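Local atomic coordinates of AtxE2 (Asticcacaulis excentricus, PDB entry 5TXE), a protein that hydrolyses the isopeptide bond of the threaded lasso peptides astexin-2 and astexin-3, opening them into linear peptides. Residues Trp116-Asn121 with Arg220-Glu225; Arg212-Thr217 with Val560-Arg565; Ser549-Asp554 with Leu602-Ala607; Thr553-Ala558 with Gln579-Pro584. The protein carries 1 engineered substitution. One frame throughout, in Å; residues are numbered along the deposited sequence.

Contact 1 of 4, residues Trp116-Asn121 with Arg220-Glu225; sequences WGYARN and RPRVLE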
loop_
_atom_site.group_PDB
_atom_site.type_symbol
_atom_site.label_atom_id
_atom_site.label_comp_id
_atom_site.label_asym_id
_atom_site.label_seq_id
_atom_site.Cartn_x
_atom_site.Cartn_y
_atom_site.Cartn_z
ATOM N N TRP A 116 -1.481 6.727 -17.405
ATOM C CA TRP A 116 -1.766 6.217 -18.738
ATOM C C TRP A 116 -2.204 7.257 -19.713
ATOM O O TRP A 116 -2.836 6.928 -20.730
ATOM C CB TRP A 116 -2.852 5.169 -18.675
ATOM C CG TRP A 116 -2.636 4.099 -17.607
ATOM C CD1 TRP A 116 -3.307 3.956 -16.462
ATOM C CD2 TRP A 116 -1.722 3.001 -17.681
ATOM N NE1 TRP A 116 -2.868 2.832 -15.781
ATOM C CE2 TRP A 116 -1.888 2.233 -16.520
ATOM C CE3 TRP A 116 -0.762 2.614 -18.607
ATOM C CZ2 TRP A 116 -1.127 1.085 -16.273
ATOM C CZ3 TRP A 116 -0.027 1.490 -18.372
ATOM C CH2 TRP A 116 -0.201 0.731 -17.213
ATOM N N GLY A 117 -1.952 8.517 -19.394
ATOM C CA GLY A 117 -2.492 9.595 -20.202
ATOM C C GLY A 117 -3.867 10.086 -19.810
ATOM O O GLY A 117 -4.391 11.055 -20.425
ATOM N N TYR A 118 -4.435 9.503 -18.756
ATOM C CA TYR A 118 -5.632 10.041 -18.142
ATOM C C TYR A 118 -5.260 11.065 -17.064
ATOM O O TYR A 118 -4.318 10.873 -16.293
ATOM C CB TYR A 118 -6.480 8.930 -17.500
ATOM C CG TYR A 118 -6.949 7.915 -18.510
ATOM C CD1 TYR A 118 -7.721 8.298 -19.613
ATOM C CD2 TYR A 118 -6.605 6.588 -18.391
ATOM C CE1 TYR A 118 -8.149 7.391 -20.545
ATOM C CE2 TYR A 118 -7.061 5.667 -19.312
ATOM C CZ TYR A 118 -7.819 6.080 -20.410
ATOM O OH TYR A 118 -8.264 5.192 -21.385
ATOM N N ALA A 119 -6.052 12.119 -16.968
ATOM C CA ALA A 119 -5.843 13.126 -15.924
ATOM C C ALA A 119 -6.124 12.617 -14.501
ATOM O O ALA A 119 -5.544 13.096 -13.518
ATOM C CB ALA A 119 -6.682 14.358 -16.215
ATOM N N ARG A 120 -6.977 11.609 -14.397
ATOM C CA ARG A 120 -7.256 10.997 -13.135
ATOM C C ARG A 120 -7.613 9.529 -13.294
ATOM O O ARG A 120 -8.657 9.234 -13.752
ATOM C CB ARG A 120 -8.437 11.692 -12.487
ATOM C CG ARG A 120 -8.656 11.200 -11.075
ATOM C CD ARG A 120 -9.512 12.140 -10.287
ATOM N NE ARG A 120 -10.911 11.866 -10.575
ATOM C CZ ARG A 120 -11.903 12.683 -10.217
ATOM N NH1 ARG A 120 -11.637 13.831 -9.573
ATOM N NH2 ARG A 120 -13.159 12.359 -10.507
ATOM N N ASN A 121 -6.731 8.615 -12.915
ATOM C CA ASN A 121 -6.979 7.205 -13.098
ATOM C C ASN A 121 -8.069 6.787 -12.089
ATOM O O ASN A 121 -8.355 7.518 -11.159
ATOM C CB ASN A 121 -5.661 6.437 -12.875
ATOM C CG ASN A 121 -5.686 4.996 -13.410
ATOM O OD1 ASN A 121 -6.433 4.667 -14.339
ATOM N ND2 ASN A 121 -4.858 4.123 -12.801
ATOM N N ARG A 220 -18.232 5.877 -19.447
ATOM C CA ARG A 220 -18.067 7.254 -19.869
ATOM C C ARG A 220 -16.632 7.490 -20.279
ATOM O O ARG A 220 -15.723 6.852 -19.769
ATOM C CB ARG A 220 -18.403 8.220 -18.757
ATOM C CG ARG A 220 -19.843 8.207 -18.292
ATOM C CD ARG A 220 -20.056 9.243 -17.138
ATOM N NE ARG A 220 -20.030 10.642 -17.603
ATOM C CZ ARG A 220 -21.063 11.265 -18.168
ATOM N NH1 ARG A 220 -22.239 10.656 -18.345
ATOM N NH2 ARG A 220 -20.950 12.540 -18.520
ATOM N N PRO A 221 -16.412 8.418 -21.221
ATOM C CA PRO A 221 -15.054 8.760 -21.564
ATOM C C PRO A 221 -14.402 9.428 -20.352
ATOM O O PRO A 221 -15.090 10.145 -19.629
ATOM C CB PRO A 221 -15.207 9.784 -22.677
ATOM C CG PRO A 221 -16.606 9.723 -23.117
ATOM C CD PRO A 221 -17.367 9.261 -21.932
ATOM N N ARG A 222 -13.108 9.189 -20.154
ATOM C CA ARG A 222 -12.319 9.877 -19.141
ATOM C C ARG A 222 -11.673 11.115 -19.749
ATOM O O ARG A 222 -11.478 11.208 -20.978
ATOM C CB ARG A 222 -11.224 8.935 -18.631
ATOM C CG ARG A 222 -11.821 7.635 -18.181
ATOM C CD ARG A 222 -11.480 6.941 -16.850
ATOM N NE ARG A 222 -10.155 6.334 -16.767
ATOM C CZ ARG A 222 -9.785 5.286 -16.000
ATOM N NH1 ARG A 222 -10.626 4.545 -15.266
ATOM N NH2 ARG A 222 -8.502 4.935 -16.013
ATOM N N VAL A 223 -11.285 12.030 -18.886
ATOM C CA VAL A 223 -10.578 13.206 -19.277
ATOM C C VAL A 223 -9.130 12.817 -19.537
ATOM O O VAL A 223 -8.467 12.214 -18.677
ATOM C CB VAL A 223 -10.570 14.239 -18.130
ATOM C CG1 VAL A 223 -9.673 15.415 -18.466
ATOM C CG2 VAL A 223 -12.005 14.695 -17.785
ATOM N N LEU A 224 -8.624 13.212 -20.692
ATOM C CA LEU A 224 -7.207 12.996 -21.077
ATOM C C LEU A 224 -6.322 14.149 -20.607
ATOM O O LEU A 224 -6.715 15.310 -20.668
ATOM C CB LEU A 224 -7.100 12.917 -22.596
ATOM C CG LEU A 224 -7.963 11.800 -23.206
ATOM C CD1 LEU A 224 -7.959 11.878 -24.750
ATOM C CD2 LEU A 224 -7.487 10.428 -22.726
ATOM N N GLU A 225 -5.099 13.830 -20.221
ATOM C CA GLU A 225 -4.029 14.831 -20.171
ATOM C C GLU A 225 -3.876 15.504 -21.546
ATOM O O GLU A 225 -4.170 14.876 -22.544
ATOM C CB GLU A 225 -2.740 14.126 -19.771
ATOM C CG GLU A 225 -2.687 13.756 -18.299
ATOM C CD GLU A 225 -2.706 14.991 -17.401
ATOM O OE1 GLU A 225 -2.497 16.136 -17.892
ATOM O OE2 GLU A 225 -2.908 14.830 -16.186
HETATM O O HOH W 1 -9.092 11.197 -16.218
#
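Arg222 carries this contact, and its chain can be walked atom by atom. Its CB lies 3.7 Å from CD1 of Tyr118. The chain then bends at chi2 (-133°) and chi3 (-72°), which brings NE over the centre of the phenol ring. CZ sits 4.5 Å from the centroid of the Tyr118 ring, a cation-pi contact over the face, yet the guanidinium stands nearly upright on the ring, the planes 79° apart. At the tip, Arg222 NH2 comes within 2.7 Å of Asn121 OD1, whose ND2 bonds to the backbone of the bound peptide. NE, buried here, has no polar partner in the model. Leu224 lies alongside Tyr118, its CD2 beside CD1 and CE1, while Tyr118 OH reaches the carbonyl of Glu211. The backbones join as well: Ala119 N donates almost straight to Val223 O (3.0 Å), and Glu225 N donates to Gly117 O (2.9 Å). Water 1 links Arg120 N to Val223 O. Two loops without regular structure thus meet in a single beta bridge, Tyr118 to Leu224, at the astexin-3 binding site, where Trp116 stacks on an aromatic side chain of the peptide.

Contact 2 of 4, residues Arg212-Thr217 with Val560-Arg565; sequences RFHPLT and VMNGPR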
loop_
_atom_site.group_PDB
_atom_site.type_symbol
_atom_site.label_atom_id
_atom_site.label_comp_id
_atom_site.label_asym_id
_atom_site.label_seq_id
_atom_site.Cartn_x
_atom_site.Cartn_y
_atom_site.Cartn_z
ATOM N N ARG A 212 -10.441 7.015 -24.817
ATOM C CA ARG A 212 -10.931 7.647 -23.590
ATOM C C ARG A 212 -11.611 6.674 -22.602
ATOM O O ARG A 212 -11.822 7.028 -21.463
ATOM C CB ARG A 212 -11.866 8.795 -23.906
ATOM C CG ARG A 212 -11.247 9.912 -24.772
ATOM C CD ARG A 212 -12.315 10.858 -25.263
ATOM N NE ARG A 212 -13.273 10.154 -26.094
ATOM C CZ ARG A 212 -14.422 10.683 -26.533
ATOM N NH1 ARG A 212 -14.756 11.931 -26.208
ATOM N NH2 ARG A 212 -15.230 9.971 -27.314
ATOM N N PHE A 213 -11.880 5.441 -23.022
ATOM C CA PHE A 213 -12.675 4.541 -22.215
ATOM C C PHE A 213 -11.912 3.494 -21.471
ATOM O O PHE A 213 -10.911 2.968 -21.945
ATOM C CB PHE A 213 -13.689 3.820 -23.077
ATOM C CG PHE A 213 -14.841 4.675 -23.499
ATOM C CD1 PHE A 213 -14.728 5.546 -24.554
ATOM C CD2 PHE A 213 -16.038 4.615 -22.823
ATOM C CE1 PHE A 213 -15.798 6.354 -24.908
ATOM C CE2 PHE A 213 -17.113 5.357 -23.206
ATOM C CZ PHE A 213 -16.981 6.246 -24.231
ATOM N N HIS A 214 -12.428 3.161 -20.288
ATOM C CA HIS A 214 -11.920 2.081 -19.459
ATOM C C HIS A 214 -13.149 1.353 -18.905
ATOM O O HIS A 214 -13.634 1.668 -17.840
ATOM C CB HIS A 214 -11.010 2.629 -18.339
ATOM C CG HIS A 214 -10.341 1.551 -17.536
ATOM N ND1 HIS A 214 -10.703 1.230 -16.242
ATOM C CD2 HIS A 214 -9.361 0.685 -17.870
ATOM C CE1 HIS A 214 -9.934 0.257 -15.793
ATOM N NE2 HIS A 214 -9.123 -0.109 -16.768
ATOM N N PRO A 215 -13.683 0.407 -19.659
ATOM C CA PRO A 215 -14.988 -0.180 -19.412
ATOM C C PRO A 215 -15.126 -0.860 -18.064
ATOM O O PRO A 215 -16.215 -0.851 -17.429
ATOM C CB PRO A 215 -15.145 -1.182 -20.512
ATOM C CG PRO A 215 -14.180 -0.796 -21.583
ATOM C CD PRO A 215 -13.107 0.053 -20.964
ATOM N N LEU A 216 -14.038 -1.428 -17.591
ATOM C CA LEU A 216 -14.073 -2.087 -16.309
ATOM C C LEU A 216 -14.667 -1.211 -15.247
ATOM O O LEU A 216 -15.509 -1.679 -14.428
ATOM C CB LEU A 216 -12.677 -2.536 -15.856
ATOM C CG LEU A 216 -12.658 -3.551 -14.703
ATOM C CD1 LEU A 216 -13.147 -4.892 -15.165
ATOM C CD2 LEU A 216 -11.258 -3.658 -14.112
ATOM N N THR A 217 -14.276 0.051 -15.279
ATOM C CA THR A 217 -14.684 0.984 -14.268
ATOM C C THR A 217 -15.834 1.908 -14.630
ATOM O O THR A 217 -16.341 2.567 -13.765
ATOM C CB THR A 217 -13.497 1.823 -13.785
ATOM O OG1 THR A 217 -12.965 2.533 -14.857
ATOM C CG2 THR A 217 -12.326 0.901 -13.209
ATOM N N VAL A 560 -9.781 -6.489 -23.293
ATOM C CA VAL A 560 -11.137 -5.971 -23.567
ATOM C C VAL A 560 -11.586 -4.920 -22.508
ATOM O O VAL A 560 -11.906 -3.802 -22.862
ATOM C CB VAL A 560 -12.137 -7.076 -23.732
ATOM C CG1 VAL A 560 -13.523 -6.516 -24.077
ATOM C CG2 VAL A 560 -11.727 -8.060 -24.835
ATOM N N MET A 561 -11.524 -5.261 -21.230
ATOM C CA MET A 561 -12.069 -4.454 -20.194
ATOM C C MET A 561 -11.239 -3.249 -19.824
ATOM O O MET A 561 -11.716 -2.351 -19.126
ATOM C CB MET A 561 -12.359 -5.314 -18.962
ATOM C CG MET A 561 -13.528 -6.283 -19.202
ATOM S SD MET A 561 -15.027 -5.597 -19.953
ATOM C CE MET A 561 -15.298 -4.529 -18.599
ATOM N N ASN A 562 -9.981 -3.258 -20.198
ATOM C CA ASN A 562 -9.142 -2.114 -20.021
ATOM C C ASN A 562 -9.385 -1.031 -21.065
ATOM O O ASN A 562 -8.962 0.062 -20.850
ATOM C CB ASN A 562 -7.659 -2.502 -20.086
ATOM C CG ASN A 562 -7.106 -2.948 -18.746
ATOM O OD1 ASN A 562 -7.550 -2.522 -17.686
ATOM N ND2 ASN A 562 -6.147 -3.847 -18.794
ATOM N N GLY A 563 -9.975 -1.369 -22.213
ATOM C CA GLY A 563 -10.083 -0.426 -23.322
ATOM C C GLY A 563 -8.772 -0.264 -24.061
ATOM O O GLY A 563 -7.722 -0.687 -23.570
ATOM N N PRO A 564 -8.813 0.433 -25.189
ATOM C CA PRO A 564 -7.656 0.306 -26.099
ATOM C C PRO A 564 -6.400 1.002 -25.654
ATOM O O PRO A 564 -5.295 0.565 -25.994
ATOM C CB PRO A 564 -8.159 0.885 -27.417
ATOM C CG PRO A 564 -9.550 1.342 -27.163
ATOM C CD PRO A 564 -10.044 0.820 -25.869
ATOM N N ARG A 565 -6.545 2.036 -24.848
ATOM C CA ARG A 565 -5.389 2.789 -24.361
ATOM C C ARG A 565 -4.534 1.991 -23.368
ATOM O O ARG A 565 -3.334 1.799 -23.579
ATOM C CB ARG A 565 -5.862 4.059 -23.739
ATOM C CG ARG A 565 -4.915 4.851 -22.871
ATOM C CD ARG A 565 -3.650 5.197 -23.592
ATOM N NE ARG A 565 -3.886 6.170 -24.634
ATOM C CZ ARG A 565 -3.986 7.480 -24.442
ATOM N NH1 ARG A 565 -3.924 7.990 -23.226
ATOM N NH2 ARG A 565 -4.175 8.272 -25.491
#
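His214 extends with CG anti to its backbone N (chi1 -174°), swinging the imidazole across to Asn562. The two side chains run side by side in the same direction, ring and amide planes only 21° apart. NE2 of His214 donates to OD1 of Asn562 at 3.0 Å, meeting a lone pair in the amide plane and close to the plane of its own ring. At the other ring nitrogen, ND1 and OG1 of Thr217 share a nearly straight hydrogen bond of 3.0 Å, so bonds at both edges fix the ring's rotation. The loop between helix 190-202 and strand 230-235 here meets the type I turn Val560-Gly563, which leads into helix 563-570 of the prolyl oligopeptidase-family domain. Next along the loop, Leu216 also has CG anti to N, and its CD1 packs on CB of Met561 at 3.9 Å. The Met561 chain folds at chi2 and chi3, curling CE against the Leu216 backbone, 3.5 Å from Leu216 N, and against CB of Pro215. Met561 O accepts from Leu216 N (2.9 Å), with Pro215 CD 3.3 Å from the same oxygen. Gly563 has positive phi, and a CB there would run into Phe213 O. An alanine in place of His214 would remove both ring nitrogens and would probably leave the Asn562 amide less firmly oriented toward the peptide. Asn562 ND2 bonds to Ala558 O and to the backbone of the bound peptide, its OD1 to the imidazole N-H, consistent with His214 helping to fix which end of the amide faces astexin-3, while NE2 also bonds weakly to the peptide backbone.

Contact 3 of 4, residues Ser549-Asp554 with Leu602-Ala607; sequences SSCCTD and LLIQSA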
loop_
_atom_site.group_PDB
_atom_site.type_symbol
_atom_site.label_atom_id
_atom_site.label_comp_id
_atom_site.label_asym_id
_atom_site.label_seq_id
_atom_site.Cartn_x
_atom_site.Cartn_y
_atom_site.Cartn_z
ATOM N N SER A 549 -9.311 -11.286 -4.371
ATOM C CA SER A 549 -10.144 -10.087 -4.399
ATOM C C SER A 549 -10.539 -9.690 -5.823
ATOM O O SER A 549 -11.423 -8.871 -6.011
ATOM C CB SER A 549 -9.392 -8.936 -3.819
ATOM O OG SER A 549 -8.362 -8.570 -4.727
ATOM N N SER A 550 -9.893 -10.265 -6.806
ATOM C CA SER A 550 -10.219 -9.985 -8.176
ATOM C C SER A 550 -9.934 -11.175 -9.100
ATOM O O SER A 550 -9.225 -12.114 -8.750
ATOM C CB SER A 550 -9.426 -8.789 -8.684
ATOM O OG SER A 550 -8.030 -9.072 -8.664
ATOM N N CYS A 551 -10.528 -11.106 -10.281
ATOM C CA CYS A 551 -10.333 -12.046 -11.339
ATOM C C CYS A 551 -10.687 -11.253 -12.638
ATOM O O CYS A 551 -11.494 -10.308 -12.591
ATOM C CB CYS A 551 -11.225 -13.263 -11.092
ATOM S SG CYS A 551 -10.670 -14.770 -11.930
ATOM N N CYS A 552 -10.036 -11.521 -13.768
ATOM C CA CYS A 552 -9.095 -12.660 -13.953
ATOM C C CYS A 552 -7.833 -12.212 -14.630
ATOM O O CYS A 552 -7.717 -11.075 -15.126
ATOM C CB CYS A 552 -9.767 -13.720 -14.827
ATOM S SG CYS A 552 -11.170 -14.496 -13.976
ATOM N N THR A 553 -6.858 -13.098 -14.666
ATOM C CA THR A 553 -5.655 -12.808 -15.430
ATOM C C THR A 553 -5.800 -13.422 -16.805
ATOM O O THR A 553 -5.395 -14.605 -17.018
ATOM C CB THR A 553 -4.414 -13.337 -14.688
ATOM O OG1 THR A 553 -4.436 -12.872 -13.331
ATOM C CG2 THR A 553 -3.184 -12.887 -15.412
ATOM N N ASP A 554 -6.436 -12.678 -17.706
ATOM C CA ASP A 554 -6.875 -13.218 -19.009
ATOM C C ASP A 554 -7.009 -12.101 -19.992
ATOM O O ASP A 554 -6.920 -10.925 -19.586
ATOM C CB ASP A 554 -8.149 -14.092 -18.899
ATOM C CG ASP A 554 -9.452 -13.315 -18.519
ATOM O OD1 ASP A 554 -9.418 -12.095 -18.208
ATOM O OD2 ASP A 554 -10.544 -13.980 -18.494
ATOM N N LEU A 602 -12.614 -21.833 -4.940
ATOM C CA LEU A 602 -12.177 -20.452 -5.057
ATOM C C LEU A 602 -13.327 -19.501 -4.723
ATOM O O LEU A 602 -14.440 -19.582 -5.314
ATOM C CB LEU A 602 -11.762 -20.215 -6.473
ATOM C CG LEU A 602 -11.384 -18.783 -6.816
ATOM C CD1 LEU A 602 -10.186 -18.338 -6.012
ATOM C CD2 LEU A 602 -11.114 -18.611 -8.298
ATOM N N LEU A 603 -13.057 -18.626 -3.771
ATOM C CA LEU A 603 -13.913 -17.540 -3.425
ATOM C C LEU A 603 -13.360 -16.240 -3.955
ATOM O O LEU A 603 -12.208 -15.923 -3.671
ATOM C CB LEU A 603 -14.064 -17.452 -1.937
ATOM C CG LEU A 603 -14.867 -16.264 -1.425
ATOM C CD1 LEU A 603 -16.310 -16.383 -1.781
ATOM C CD2 LEU A 603 -14.778 -16.242 0.086
ATOM N N ILE A 604 -14.178 -15.476 -4.699
ATOM C CA ILE A 604 -13.761 -14.151 -5.196
ATOM C C ILE A 604 -14.597 -13.063 -4.504
ATOM O O ILE A 604 -15.835 -13.057 -4.601
ATOM C CB ILE A 604 -13.954 -14.041 -6.728
ATOM C CG1 ILE A 604 -13.261 -15.213 -7.454
ATOM C CG2 ILE A 604 -13.417 -12.758 -7.288
ATOM C CD1 ILE A 604 -13.830 -15.491 -8.836
ATOM N N GLN A 605 -13.934 -12.132 -3.844
ATOM C CA GLN A 605 -14.631 -11.102 -3.095
ATOM C C GLN A 605 -14.292 -9.818 -3.776
ATOM O O GLN A 605 -13.288 -9.158 -3.438
ATOM C CB GLN A 605 -14.197 -11.123 -1.646
ATOM C CG GLN A 605 -14.648 -12.390 -0.932
ATOM C CD GLN A 605 -14.922 -12.207 0.541
ATOM O OE1 GLN A 605 -15.993 -11.666 0.921
ATOM N NE2 GLN A 605 -14.030 -12.721 1.397
ATOM N N SER A 606 -15.083 -9.472 -4.792
ATOM C CA SER A 606 -14.717 -8.394 -5.702
ATOM C C SER A 606 -15.447 -7.084 -5.445
ATOM O O SER A 606 -16.612 -7.076 -5.094
ATOM C CB SER A 606 -15.028 -8.858 -7.142
ATOM O OG SER A 606 -14.612 -7.926 -8.109
ATOM N N ALA A 607 -14.761 -5.984 -5.680
ATOM C CA ALA A 607 -15.407 -4.687 -5.858
ATOM C C ALA A 607 -16.258 -4.708 -7.110
ATOM O O ALA A 607 -15.893 -5.395 -8.073
ATOM C CB ALA A 607 -14.359 -3.611 -5.991
HETATM O O HOH W 2 -11.854 -6.248 -6.194
HETATM O O HOH W 3 -12.896 -9.094 -10.031
#
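This is a buried crossing inside the alpha/beta-hydrolase domain, where the loop leaving strand 545-548 passes over the end of the neighbouring parallel strand 602-607. The two touching parts run 101° apart, and their backbones meet through CA-H...O contacts and water rather than direct N-H bonds. Ser549 O lies 3.3 Å from CA of Ser606, and Ser549 CA approaches Gln605 O in turn. Water 2 lies between Ser549 O and Ala607 N, accepting from the latter, and joins the two segments at the strand's end. Further along the loop, Cys551 CB touches CD1 of Ile604 at 4.1 Å, a reach set by Ile604 CG1 standing anti to its carbonyl carbon (chi1 -53°). Cys551 is locked to Cys552 by a vicinal disulfide across a cis peptide bond. The catalytic neighbourhood is close, since the side chain of Ser550 is about 4 Å from that of Glu610, assigned to the charge relay system. An alanine in place of Ser606 would remove the hydroxyl and would probably loosen the water link to the loop and the hold on Ala607 O. That hydroxyl, anti to its backbone N (chi1 -175°), donates to Ala607 O at 2.8 Å and accepts from water 3, which itself takes the N-H of Cys551 at 3.1 Å.

Contact 4 of 4, residues Thr553-Ala558 with Gln579-Pro584; sequences TDSFTA and QADDGP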
loop_
_atom_site.group_PDB
_atom_site.type_symbol
_atom_site.label_atom_id
_atom_site.label_comp_id
_atom_site.label_asym_id
_atom_site.label_seq_id
_atom_site.Cartn_x
_atom_site.Cartn_y
_atom_site.Cartn_z
ATOM N N THR A 553 -6.858 -13.098 -14.666
ATOM C CA THR A 553 -5.655 -12.808 -15.430
ATOM C C THR A 553 -5.800 -13.422 -16.805
ATOM O O THR A 553 -5.395 -14.605 -17.018
ATOM C CB THR A 553 -4.414 -13.337 -14.688
ATOM O OG1 THR A 553 -4.436 -12.872 -13.331
ATOM C CG2 THR A 553 -3.184 -12.887 -15.412
ATOM N N ASP A 554 -6.436 -12.678 -17.706
ATOM C CA ASP A 554 -6.875 -13.218 -19.009
ATOM C C ASP A 554 -7.009 -12.101 -19.992
ATOM O O ASP A 554 -6.920 -10.925 -19.586
ATOM C CB ASP A 554 -8.149 -14.092 -18.899
ATOM C CG ASP A 554 -9.452 -13.315 -18.519
ATOM O OD1 ASP A 554 -9.418 -12.095 -18.208
ATOM O OD2 ASP A 554 -10.544 -13.980 -18.494
ATOM N N SER A 555 -7.156 -12.427 -21.277
ATOM C CA SER A 555 -7.254 -11.384 -22.299
ATOM C C SER A 555 -8.489 -10.537 -22.108
ATOM O O SER A 555 -8.459 -9.327 -22.363
ATOM C CB SER A 555 -7.250 -11.925 -23.749
ATOM O OG SER A 555 -8.323 -12.815 -23.914
ATOM N N PHE A 556 -9.574 -11.149 -21.645
ATOM C CA PHE A 556 -10.788 -10.392 -21.491
ATOM C C PHE A 556 -10.545 -9.224 -20.533
ATOM O O PHE A 556 -10.789 -8.045 -20.845
ATOM C CB PHE A 556 -11.890 -11.258 -20.980
ATOM C CG PHE A 556 -13.151 -10.474 -20.734
ATOM C CD1 PHE A 556 -13.887 -10.018 -21.771
ATOM C CD2 PHE A 556 -13.565 -10.185 -19.460
ATOM C CE1 PHE A 556 -15.047 -9.288 -21.563
ATOM C CE2 PHE A 556 -14.709 -9.443 -19.231
ATOM C CZ PHE A 556 -15.483 -9.000 -20.304
ATOM N N THR A 557 -9.975 -9.548 -19.393
ATOM C CA THR A 557 -9.721 -8.520 -18.397
ATOM C C THR A 557 -8.647 -7.537 -18.867
ATOM O O THR A 557 -8.805 -6.325 -18.743
ATOM C CB THR A 557 -9.327 -9.140 -17.026
ATOM O OG1 THR A 557 -10.350 -10.029 -16.564
ATOM C CG2 THR A 557 -9.139 -8.108 -16.032
ATOM N N ALA A 558 -7.557 -8.047 -19.434
ATOM C CA ALA A 558 -6.391 -7.205 -19.721
ATOM C C ALA A 558 -6.502 -6.408 -21.023
ATOM O O ALA A 558 -5.889 -5.337 -21.180
ATOM C CB ALA A 558 -5.178 -8.094 -19.755
ATOM N N GLN A 579 -2.738 -10.849 -27.937
ATOM C CA GLN A 579 -3.223 -12.239 -28.067
ATOM C C GLN A 579 -4.642 -12.363 -27.473
ATOM O O GLN A 579 -4.938 -11.857 -26.375
ATOM C CB GLN A 579 -2.260 -13.212 -27.376
ATOM C CG GLN A 579 -0.895 -13.384 -28.048
ATOM C CD GLN A 579 -0.012 -14.321 -27.238
ATOM O OE1 GLN A 579 -0.484 -15.295 -26.637
ATOM N NE2 GLN A 579 1.253 -13.981 -27.142
ATOM N N ALA A 580 -5.499 -13.043 -28.219
ATOM C CA ALA A 580 -6.774 -13.510 -27.741
ATOM C C ALA A 580 -6.567 -14.552 -26.630
ATOM O O ALA A 580 -5.435 -14.991 -26.346
ATOM C CB ALA A 580 -7.567 -14.122 -28.898
ATOM N N ASP A 581 -7.662 -14.966 -26.016
ATOM C CA ASP A 581 -7.525 -15.753 -24.827
ATOM C C ASP A 581 -6.993 -17.147 -25.017
ATOM O O ASP A 581 -6.559 -17.765 -24.036
ATOM C CB ASP A 581 -8.837 -15.897 -24.077
ATOM C CG ASP A 581 -8.602 -16.036 -22.583
ATOM O OD1 ASP A 581 -7.610 -15.417 -22.026
ATOM O OD2 ASP A 581 -9.344 -16.824 -22.006
ATOM N N ASP A 582 -7.094 -17.664 -26.240
ATOM C CA ASP A 582 -6.580 -19.010 -26.583
ATOM C C ASP A 582 -5.098 -18.915 -27.076
ATOM O O ASP A 582 -4.544 -19.875 -27.569
ATOM C CB ASP A 582 -7.473 -19.708 -27.634
ATOM C CG ASP A 582 -7.536 -18.935 -28.985
ATOM O OD1 ASP A 582 -6.889 -17.885 -29.149
ATOM O OD2 ASP A 582 -8.234 -19.389 -29.894
ATOM N N GLY A 583 -4.484 -17.744 -26.912
ATOM C CA GLY A 583 -3.096 -17.574 -27.288
ATOM C C GLY A 583 -2.169 -18.151 -26.218
ATOM O O GLY A 583 -2.598 -18.445 -25.077
ATOM N N PRO A 584 -0.905 -18.351 -26.585
ATOM C CA PRO A 584 0.017 -19.067 -25.694
ATOM C C PRO A 584 0.264 -18.371 -24.332
ATOM O O PRO A 584 0.400 -19.043 -23.328
ATOM C CB PRO A 584 1.304 -19.133 -26.498
ATOM C CG PRO A 584 1.166 -18.049 -27.535
ATOM C CD PRO A 584 -0.289 -17.999 -27.870
#
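Asp554 and Ser555 both hold their side-chain tips in the crowded position between backbone N and carbonyl carbon (chi1 68° for Asp554), whereas Asp581 swings its carboxylate toward anti (chi1 -150°) and so brings OD1 to the start of helix 555-560. The motif is a helix N-cap with a second carboxylate beside it. Asp554 is the N-cap residue. Its OD1 is gripped twice by Thr557, accepting from the backbone N at 2.9 Å, from above the carboxylate plane, and from OG1 at 2.8 Å on the syn lone pair. From the turn Ala580-Gly583, a type I beta turn, Asp581 comes in alongside and takes the N-H of Ser555, the first residue of the helix. Two acidic side chains thus serve backbone N-H groups at the same helix end, a place where the helix dipole would probably favour their ionised forms, although Asp554 OD2 and Asp581 OD2 are only 4.7 Å apart. The serine hydroxyl sits against the start of the turn: Ser555 OG lies 3.1 Å from CB of Asp581, and its weak bond to OD1 of the same residue is not settled. Just before the turn, Gln579 O lies 3.5 Å from Ser555 CB. The other carboxylate oxygen of Asp581 bonds to Ser590, and Trp586 packs against both Ser555 and Asp581. The main link is the nearly straight bond from Ser555 N to Asp581 OD1, 3.1 Å long with 171° at the hydrogen, the donor standing above the carboxylate plane.

In the fold
From the N terminus, contact 1 closes first, joining the loop after strand 100-104 to the loop between helix 190-202 and strand 230-235, across 98 residues. Contact 2 starts from that same second loop, at 212-217, and ends far along the chain at 560-565, so contacts 1 and 2 cross; they also touch, through Arg222 N to Arg212 O. Contact 2 thereby ties this loop to the hydrolase domain. Contacts 3 and 4 share Thr553 and Asp554 and close shorter loops there, onto strand 602-607 and onto the turn at 579-584, the loop of contact 4 lying within the span of contact 3. Both cross contact 2, whose 560-565 end follows directly from the helix begun in contact 4.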